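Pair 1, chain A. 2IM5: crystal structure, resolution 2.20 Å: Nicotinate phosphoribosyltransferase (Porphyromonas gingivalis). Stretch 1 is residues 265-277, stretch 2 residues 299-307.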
# COMPACT_ATOMS: atom_id res chain seq x y z
N HIS A 265 16.52 -7.84 14.41
CA HIS A 265 15.65 -7.11 13.49
C HIS A 265 15.53 -5.64 13.89
O HIS A 265 15.51 -4.76 13.03
CB HIS A 265 14.28 -7.78 13.43
CG HIS A 265 14.30 -9.10 12.73
ND1 HIS A 265 13.31 -10.04 12.88
CD2 HIS A 265 15.20 -9.64 11.87
CE1 HIS A 265 13.60 -11.11 12.14
NE2 HIS A 265 14.75 -10.88 11.53
N ALA A 266 15.44 -5.38 15.19
CA ALA A 266 15.34 -4.01 15.66
C ALA A 266 16.58 -3.22 15.23
O ALA A 266 16.49 -2.06 14.86
CB ALA A 266 15.20 -3.98 17.18
N MET A 267 17.74 -3.87 15.27
CA MET A 267 18.99 -3.22 14.89
C MET A 267 19.14 -3.07 13.38
O MET A 267 19.63 -2.04 12.90
CB MET A 267 20.19 -4.02 15.42
CG MET A 267 20.34 -4.00 16.94
SD MET A 267 21.73 -5.02 17.43
CE MET A 267 21.06 -6.55 17.24
N LEU A 268 18.71 -4.08 12.63
CA LEU A 268 18.81 -4.06 11.18
C LEU A 268 17.83 -3.13 10.46
O LEU A 268 18.22 -2.37 9.57
CB LEU A 268 18.68 -5.48 10.64
CG LEU A 268 18.72 -5.69 9.12
CD1 LEU A 268 19.97 -5.06 8.53
CD2 LEU A 268 18.70 -7.19 8.84
N PHE A 269 16.54 -3.21 10.80
CA PHE A 269 15.55 -2.34 10.17
C PHE A 269 15.77 -0.92 10.65
O PHE A 269 16.03 -0.68 11.83
CB PHE A 269 14.14 -2.82 10.50
CG PHE A 269 13.74 -4.05 9.75
CD1 PHE A 269 13.12 -3.96 8.51
CD2 PHE A 269 14.04 -5.32 10.25
CE1 PHE A 269 12.80 -5.11 7.77
CE2 PHE A 269 13.73 -6.47 9.52
CZ PHE A 269 13.11 -6.37 8.28
N THR A 270 15.68 0.04 9.73
CA THR A 270 15.89 1.44 10.08
C THR A 270 14.62 2.13 10.53
O THR A 270 14.68 3.18 11.17
CB THR A 270 16.44 2.25 8.89
OG1 THR A 270 15.51 2.17 7.80
CG2 THR A 270 17.79 1.71 8.44
N SER A 271 13.48 1.55 10.21
CA SER A 271 12.23 2.20 10.58
C SER A 271 11.01 1.30 10.71
O SER A 271 10.98 0.16 10.23
CB SER A 271 11.93 3.31 9.58
OG SER A 271 12.00 2.80 8.26
N LEU A 272 10.00 1.85 11.37
CA LEU A 272 8.73 1.16 11.58
C LEU A 272 7.68 2.00 10.89
O LEU A 272 7.87 3.20 10.66
CB LEU A 272 8.40 1.09 13.08
CG LEU A 272 9.48 0.55 14.01
CD1 LEU A 272 9.03 0.74 15.46
CD2 LEU A 272 9.75 -0.92 13.70
N ARG A 273 6.56 1.39 10.55
CA ARG A 273 5.50 2.13 9.92
C ARG A 273 4.25 2.09 10.79
O ARG A 273 3.80 1.02 11.19
CB ARG A 273 5.19 1.58 8.54
CG ARG A 273 4.05 2.30 7.88
CD ARG A 273 3.90 1.90 6.44
NE ARG A 273 2.63 2.38 5.91
CZ ARG A 273 2.17 2.10 4.70
NH1 ARG A 273 2.90 1.36 3.87
NH2 ARG A 273 0.99 2.56 4.32
N HIS A 274 3.71 3.27 11.09
CA HIS A 274 2.49 3.40 11.88
C HIS A 274 1.35 3.53 10.89
O HIS A 274 1.35 4.45 10.07
CB HIS A 274 2.54 4.65 12.76
CG HIS A 274 1.20 5.07 13.29
ND1 HIS A 274 0.57 4.41 14.32
CD2 HIS A 274 0.35 6.04 12.89
CE1 HIS A 274 -0.61 4.95 14.53
NE2 HIS A 274 -0.77 5.95 13.67
N ASP A 275 0.36 2.64 10.95
CA ASP A 275 -0.73 2.71 10.00
C ASP A 275 -2.13 2.59 10.59
O ASP A 275 -3.12 2.53 9.86
CB ASP A 275 -0.53 1.63 8.92
CG ASP A 275 -1.36 1.89 7.68
OD1 ASP A 275 -1.27 3.01 7.13
OD2 ASP A 275 -2.10 0.97 7.26
N SER A 276 -2.22 2.55 11.91
CA SER A 276 -3.52 2.47 12.58
C SER A 276 -3.38 2.77 14.06
O SER A 276 -2.31 2.61 14.63
CB SER A 276 -4.17 1.10 12.38
OG SER A 276 -3.56 0.10 13.17
N GLY A 277 -4.46 3.24 14.67
CA GLY A 277 -4.42 3.55 16.08
C GLY A 277 -3.84 4.93 16.35
O GLY A 277 -3.40 5.63 15.44
N ILE A 299 18.02 7.11 16.42
CA ILE A 299 18.58 6.89 15.10
C ILE A 299 17.59 6.17 14.19
O ILE A 299 17.86 5.94 13.01
CB ILE A 299 19.91 6.08 15.16
CG1 ILE A 299 19.62 4.64 15.60
CG2 ILE A 299 20.88 6.75 16.12
CD1 ILE A 299 20.86 3.76 15.67
N LYS A 300 16.43 5.82 14.73
CA LYS A 300 15.40 5.13 13.96
C LYS A 300 14.35 6.13 13.46
O LYS A 300 14.27 7.26 13.94
CB LYS A 300 14.72 4.06 14.81
CG LYS A 300 15.67 3.00 15.36
CD LYS A 300 16.36 2.22 14.24
CE LYS A 300 17.28 1.14 14.82
NZ LYS A 300 17.93 0.33 13.75
N TYR A 301 13.55 5.68 12.50
CA TYR A 301 12.49 6.51 11.91
C TYR A 301 11.14 5.81 11.99
O TYR A 301 11.07 4.59 12.04
CB TYR A 301 12.75 6.77 10.42
CG TYR A 301 14.10 7.32 10.06
CD1 TYR A 301 14.24 8.64 9.61
CD2 TYR A 301 15.25 6.53 10.16
CE1 TYR A 301 15.49 9.15 9.25
CE2 TYR A 301 16.51 7.03 9.81
CZ TYR A 301 16.62 8.34 9.36
OH TYR A 301 17.86 8.84 9.01
N ILE A 302 10.08 6.61 12.00
CA ILE A 302 8.74 6.06 11.98
C ILE A 302 8.05 6.76 10.82
O ILE A 302 8.06 8.00 10.74
CB ILE A 302 7.92 6.36 13.24
CG1 ILE A 302 8.47 5.58 14.43
CG2 ILE A 302 6.45 5.96 12.99
CD1 ILE A 302 7.73 5.87 15.72
N ILE A 303 7.48 5.98 9.91
CA ILE A 303 6.76 6.53 8.79
C ILE A 303 5.29 6.40 9.16
O ILE A 303 4.78 5.29 9.34
CB ILE A 303 7.09 5.76 7.46
CG1 ILE A 303 6.09 6.14 6.37
CG2 ILE A 303 7.09 4.27 7.69
CD1 ILE A 303 6.29 7.52 5.83
N PHE A 304 4.62 7.54 9.31
CA PHE A 304 3.21 7.58 9.68
C PHE A 304 2.39 7.70 8.40
O PHE A 304 2.67 8.55 7.56
CB PHE A 304 2.95 8.80 10.58
CG PHE A 304 3.73 8.78 11.87
CD1 PHE A 304 3.19 8.20 13.02
CD2 PHE A 304 5.01 9.35 11.94
CE1 PHE A 304 3.90 8.19 14.21
CE2 PHE A 304 5.72 9.34 13.13
CZ PHE A 304 5.17 8.77 14.27
N SER A 305 1.37 6.87 8.26
CA SER A 305 0.57 6.89 7.04
C SER A 305 -0.92 6.65 7.24
O SER A 305 -1.63 6.29 6.30
CB SER A 305 1.10 5.85 6.06
OG SER A 305 1.00 4.55 6.63
N ASP A 306 -1.40 6.83 8.47
CA ASP A 306 -2.82 6.60 8.74
C ASP A 306 -3.73 7.81 8.48
O ASP A 306 -3.89 8.68 9.34
CB ASP A 306 -2.98 6.13 10.19
CG ASP A 306 -4.42 5.81 10.53
OD1 ASP A 306 -5.17 5.36 9.63
OD2 ASP A 306 -4.81 5.99 11.70
N SER A 307 -4.34 7.84 7.29
CA SER A 307 -5.25 8.92 6.90
C SER A 307 -4.76 10.29 7.34
O SER A 307 -5.46 11.00 8.06
CB SER A 307 -6.64 8.68 7.49
OG SER A 307 -7.16 7.43 7.07

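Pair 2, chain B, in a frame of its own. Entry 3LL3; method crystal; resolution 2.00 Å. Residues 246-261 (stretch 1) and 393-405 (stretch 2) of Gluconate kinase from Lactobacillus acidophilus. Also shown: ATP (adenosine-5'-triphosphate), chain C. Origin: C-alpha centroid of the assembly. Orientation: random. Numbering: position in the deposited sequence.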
# COMPACT_ATOMS: atom_id res chain seq x y z
N GLY B 246 6.14 -7.28 36.27
CA GLY B 246 6.06 -8.73 36.14
C GLY B 246 7.05 -9.37 35.15
O GLY B 246 7.20 -10.61 35.12
N VAL B 247 7.70 -8.53 34.35
CA VAL B 247 8.77 -8.98 33.45
C VAL B 247 10.10 -8.39 33.91
O VAL B 247 11.08 -8.34 33.16
CB VAL B 247 8.50 -8.66 31.96
CG1 VAL B 247 7.23 -9.39 31.48
CG2 VAL B 247 8.42 -7.14 31.68
N ASN B 248 10.13 -7.96 35.17
CA ASN B 248 11.32 -7.41 35.80
C ASN B 248 11.83 -6.12 35.17
O ASN B 248 13.02 -5.82 35.23
CB ASN B 248 12.46 -8.43 35.81
CG ASN B 248 13.45 -8.17 36.92
OD1 ASN B 248 13.11 -7.55 37.92
ND2 ASN B 248 14.69 -8.64 36.74
N ALA B 249 10.94 -5.37 34.53
CA ALA B 249 11.34 -4.08 33.99
C ALA B 249 10.95 -2.99 34.98
O ALA B 249 9.98 -2.28 34.78
CB ALA B 249 10.71 -3.83 32.62
N ILE B 250 11.72 -2.88 36.06
CA ILE B 250 11.29 -2.08 37.22
C ILE B 250 11.84 -0.66 37.15
O ILE B 250 11.42 0.22 37.92
CB ILE B 250 11.71 -2.73 38.54
CG1 ILE B 250 13.23 -2.75 38.63
CG2 ILE B 250 11.15 -4.14 38.64
CD1 ILE B 250 13.76 -3.37 39.88
N ASP B 251 12.75 -0.43 36.22
CA ASP B 251 13.32 0.91 36.08
C ASP B 251 13.63 1.26 34.62
O ASP B 251 13.45 0.43 33.72
CB ASP B 251 14.56 1.10 36.96
CG ASP B 251 15.67 0.11 36.66
OD1 ASP B 251 15.93 -0.19 35.47
OD2 ASP B 251 16.29 -0.38 37.64
N SER B 252 14.09 2.49 34.41
CA SER B 252 14.24 3.04 33.07
C SER B 252 15.36 2.40 32.23
O SER B 252 15.45 2.67 31.04
CB SER B 252 14.47 4.55 33.16
OG SER B 252 15.64 4.80 33.92
N ASP B 253 16.21 1.58 32.85
CA ASP B 253 17.25 0.86 32.11
C ASP B 253 16.61 -0.23 31.25
O ASP B 253 17.25 -0.74 30.33
CB ASP B 253 18.30 0.24 33.04
CG ASP B 253 19.25 1.27 33.65
OD1 ASP B 253 19.49 2.34 33.05
OD2 ASP B 253 19.77 1.01 34.76
N HIS B 254 15.38 -0.59 31.57
CA HIS B 254 14.64 -1.59 30.80
C HIS B 254 13.32 -1.02 30.23
O HIS B 254 12.81 -0.01 30.73
CB HIS B 254 14.33 -2.81 31.67
CG HIS B 254 15.52 -3.68 31.94
ND1 HIS B 254 16.59 -3.27 32.71
CD2 HIS B 254 15.79 -4.96 31.57
CE1 HIS B 254 17.47 -4.25 32.79
NE2 HIS B 254 17.02 -5.29 32.11
N CYS B 255 12.81 -1.66 29.18
CA CYS B 255 11.44 -1.43 28.70
C CYS B 255 10.74 -2.79 28.68
O CYS B 255 11.40 -3.82 28.58
CB CYS B 255 11.45 -0.88 27.27
SG CYS B 255 11.97 0.86 27.07
N ALA B 256 9.43 -2.80 28.75
CA ALA B 256 8.68 -4.03 28.54
C ALA B 256 7.89 -3.94 27.23
O ALA B 256 7.15 -2.97 26.99
CB ALA B 256 7.75 -4.33 29.72
N LEU B 257 8.11 -4.93 26.37
CA LEU B 257 7.41 -5.03 25.08
C LEU B 257 6.56 -6.29 25.11
O LEU B 257 7.07 -7.42 25.21
CB LEU B 257 8.42 -5.15 23.94
CG LEU B 257 7.80 -5.49 22.58
CD1 LEU B 257 6.98 -4.29 22.09
CD2 LEU B 257 8.86 -5.87 21.58
N ASN B 258 5.25 -6.13 25.04
CA ASN B 258 4.40 -7.30 24.94
C ASN B 258 3.65 -7.22 23.64
O ASN B 258 3.12 -6.15 23.28
CB ASN B 258 3.42 -7.37 26.09
CG ASN B 258 2.50 -8.57 25.98
OD1 ASN B 258 2.90 -9.70 26.24
ND2 ASN B 258 1.26 -8.32 25.58
N VAL B 259 3.58 -8.32 22.92
CA VAL B 259 2.85 -8.33 21.66
C VAL B 259 2.07 -9.62 21.49
O VAL B 259 2.64 -10.67 21.21
CB VAL B 259 3.75 -8.12 20.44
CG1 VAL B 259 2.91 -7.87 19.21
CG2 VAL B 259 4.72 -6.98 20.66
N GLY B 260 0.77 -9.53 21.70
CA GLY B 260 -0.10 -10.63 21.43
C GLY B 260 -0.99 -10.22 20.29
O GLY B 260 -0.50 -9.80 19.23
N THR B 261 -2.30 -10.31 20.49
CA THR B 261 -3.25 -9.80 19.50
C THR B 261 -2.97 -8.30 19.29
O THR B 261 -2.83 -7.81 18.14
CB THR B 261 -4.70 -10.07 19.95
OG1 THR B 261 -4.86 -11.48 20.17
CG2 THR B 261 -5.67 -9.63 18.88
N LYS B 393 19.16 4.94 25.75
CA LYS B 393 18.52 3.75 25.20
C LYS B 393 18.50 2.74 26.34
O LYS B 393 19.48 2.64 27.08
CB LYS B 393 19.30 3.18 24.00
CG LYS B 393 18.87 3.71 22.64
CD LYS B 393 19.28 2.77 21.50
CE LYS B 393 20.60 2.03 21.81
NZ LYS B 393 21.00 1.07 20.75
N PRO B 394 17.39 2.02 26.51
CA PRO B 394 17.35 0.96 27.53
C PRO B 394 18.40 -0.08 27.17
O PRO B 394 18.76 -0.18 25.99
CB PRO B 394 15.95 0.38 27.38
CG PRO B 394 15.57 0.74 25.94
CD PRO B 394 16.12 2.12 25.79
N VAL B 395 18.89 -0.84 28.14
CA VAL B 395 19.91 -1.84 27.85
C VAL B 395 19.30 -3.20 27.47
O VAL B 395 20.00 -4.13 27.13
CB VAL B 395 20.85 -2.03 29.07
CG1 VAL B 395 21.42 -0.70 29.49
CG2 VAL B 395 20.09 -2.67 30.24
N ALA B 396 17.99 -3.31 27.58
CA ALA B 396 17.31 -4.54 27.21
C ALA B 396 15.82 -4.25 27.08
O ALA B 396 15.31 -3.32 27.70
CB ALA B 396 17.55 -5.63 28.24
N ILE B 397 15.17 -5.05 26.25
CA ILE B 397 13.73 -5.06 26.12
C ILE B 397 13.28 -6.40 26.64
O ILE B 397 13.67 -7.44 26.08
CB ILE B 397 13.27 -4.98 24.64
CG1 ILE B 397 13.92 -3.80 23.91
CG2 ILE B 397 11.75 -4.92 24.58
CD1 ILE B 397 13.62 -2.47 24.49
N ASN B 398 12.50 -6.39 27.72
CA ASN B 398 11.92 -7.62 28.25
C ASN B 398 10.62 -7.93 27.53
O ASN B 398 9.64 -7.20 27.67
CB ASN B 398 11.71 -7.50 29.76
CG ASN B 398 12.99 -7.17 30.49
OD1 ASN B 398 13.01 -7.00 31.71
ND2 ASN B 398 14.07 -7.06 29.75
N ALA B 399 10.61 -9.04 26.79
CA ALA B 399 9.60 -9.30 25.78
C ALA B 399 8.74 -10.52 26.04
O ALA B 399 9.24 -11.58 26.42
CB ALA B 399 10.26 -9.42 24.41
N THR B 400 7.45 -10.38 25.76
CA THR B 400 6.50 -11.46 25.93
C THR B 400 5.44 -11.34 24.84
O THR B 400 5.39 -10.34 24.13
CB THR B 400 5.77 -11.33 27.29
OG1 THR B 400 5.20 -10.03 27.42
CG2 THR B 400 6.75 -11.55 28.47
N GLY B 401 4.59 -12.35 24.72
CA GLY B 401 3.45 -12.29 23.83
C GLY B 401 3.53 -13.25 22.66
O GLY B 401 4.60 -13.53 22.17
N GLY B 402 2.37 -13.74 22.22
CA GLY B 402 2.29 -14.74 21.18
C GLY B 402 2.89 -14.35 19.84
O GLY B 402 3.28 -15.23 19.06
N PHE B 403 2.97 -13.05 19.56
CA PHE B 403 3.53 -12.61 18.28
C PHE B 403 5.04 -12.82 18.26
O PHE B 403 5.64 -12.98 17.21
CB PHE B 403 3.19 -11.14 17.99
CG PHE B 403 3.77 -10.63 16.70
CD1 PHE B 403 3.36 -11.15 15.48
CD2 PHE B 403 4.74 -9.63 16.71
CE1 PHE B 403 3.89 -10.67 14.29
CE2 PHE B 403 5.30 -9.15 15.51
CZ PHE B 403 4.86 -9.67 14.30
N LEU B 404 5.63 -12.81 19.46
CA LEU B 404 7.06 -12.98 19.64
C LEU B 404 7.44 -14.43 19.96
O LEU B 404 8.48 -14.67 20.56
CB LEU B 404 7.56 -12.10 20.79
CG LEU B 404 7.17 -10.64 20.67
CD1 LEU B 404 7.70 -9.85 21.85
CD2 LEU B 404 7.61 -10.04 19.32
N LYS B 405 6.62 -15.38 19.55
CA LYS B 405 6.90 -16.78 19.80
C LYS B 405 8.16 -17.25 19.10
O LYS B 405 8.97 -17.93 19.69
CB LYS B 405 5.74 -17.68 19.36
CG LYS B 405 5.92 -19.13 19.82
CD LYS B 405 5.08 -20.11 19.01
CE LYS B 405 3.60 -19.88 19.22
NZ LYS B 405 3.25 -19.72 20.68
PG ATP C . -3.73 -13.39 26.31
O1G ATP C . -4.12 -14.82 25.57
O2G ATP C . -2.50 -13.63 27.41
O3G ATP C . -4.91 -12.83 26.97
PB ATP C . -3.50 -12.55 23.58
O1B ATP C . -2.90 -11.23 22.81
O2B ATP C . -4.93 -12.74 23.33
O3B ATP C . -3.18 -12.30 25.19
PA ATP C . -1.22 -14.15 22.60
O1A ATP C . -0.06 -13.37 23.47
O2A ATP C . -0.99 -15.59 22.55
O3A ATP C . -2.78 -13.98 23.13
O5' ATP C . -1.10 -13.57 21.07
C5' ATP C . -2.10 -13.92 20.14
C4' ATP C . -1.57 -13.67 18.75
O4' ATP C . -0.42 -14.38 18.33
C3' ATP C . -2.53 -13.58 17.53
O3' ATP C . -2.96 -12.29 17.22
C2' ATP C . -1.81 -14.41 16.41
O2' ATP C . -2.03 -13.91 15.12
C1' ATP C . -0.39 -14.39 16.93
N9 ATP C . 0.39 -15.57 16.59
C8 ATP C . 0.06 -16.86 16.79
N7 ATP C . 1.20 -17.63 16.40
C5 ATP C . 2.21 -16.74 15.98
C6 ATP C . 3.53 -16.94 15.52
N6 ATP C . 4.06 -18.30 15.44
N1 ATP C . 4.30 -15.89 15.19
C2 ATP C . 3.82 -14.61 15.29
N3 ATP C . 2.53 -14.42 15.75
C4 ATP C . 1.75 -15.48 16.09

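Both pairs are built on two neighbouring parallel strands that run 24° apart in direction in pair 1 and 26° in pair 2, with axes approaching to 4.6 Å in each. Fourteen central residues superpose with an RMSD of 0.8 Å, so the backbone ladder is nearly the same. In pair 1 the amides of A:Leu272 and A:His274 donate to A:Tyr301 O (N to O 3.0 Å) and A:Ile303 O (N to O 2.9 Å), while A:Leu272 O receives A:Ile303 N at 2.9 Å and A:His274 O receives A:Ser305 N at 3.0 Å. Pair 2 repeats these four bonds through B:Cys255, B:Leu257, B:Asn398 and B:Thr400; only its first, from B:Cys255 N to B:Ala396 O, is weak at 3.3 Å. The backbone ladder is shared, while the side chains it carries differ.

The face bearing A:Leu272, A:Ile302, A:His274 and A:Phe304 corresponds to that of B:Cys255, B:Ile397, B:Leu257 and B:Ala399. A:Ile302 and B:Ile397 match best, their CA atoms falling 0.3 Å apart; a beta-branched, apolar residue suits a buried strand position. A:Leu272 and B:Cys255 also coincide, and both are buried. The smaller cysteine packs its SG 3.8 Å from B:Pro394 CG and its CB 3.9 Å from B:Ile397 CD1.

The next matched pairs distribute bulk differently. In pair 1 two rings lie side by side: A:His274 CD2 comes within 3.6 Å of A:Phe304 CD1, with the ring planes oblique at 57°. A:His274 CB also lies 4.1 Å from A:Ile302 CG2. In pair 2 the counterpart of the phenylalanine is B:Ala399, whose methyl adds little bulk, and B:Leu257 supplies the branched apolar group, its CB resting 3.4 Å from B:Ile397 CG2 and its CD2 4.2 Å from B:Leu404 CD1.

On the other face, A:Ser271 and A:Tyr301 match B:His254 and B:Ala396. Large and small exchange strands: the serine, with A:Ser271 CB 3.7 Å from A:Tyr301 CB, is replaced by an imidazole, and the tyrosine by the methyl of B:Ala396, so that the large group sits on the first stretch in pair 2 and on the second in pair 1. Farther along, A:Arg273 and A:Ile303 match B:Ala256 and B:Asn398. The extended arginine packs its CB 3.4 Å from A:Ile303 CG2, then carries its charge onward to hydrogen-bond from NE to A:Ser305 OG at 2.8 Å. The short B:Ala256 has no such reach, whereas B:Asn398 is deeply covered, its CB 3.8 Å from B:Val247 CG2.

At the strand ends, A:Ser305 and B:Thr400 place a hydroxyl alike, with chi1 p in both. A:Ser305 OG donates to A:Asp275 OD1 at 2.8 Å while accepting from the arginine, so one small group links two charged residues. The threonine adds a methyl, CG2, 3.7 Å from B:Val247 CG1. One residue on, A:Asp306 corresponds to B:Gly401, where a CB would clash with B:Val259 O at 2.2 Å and the backbone angles themselves call for glycine.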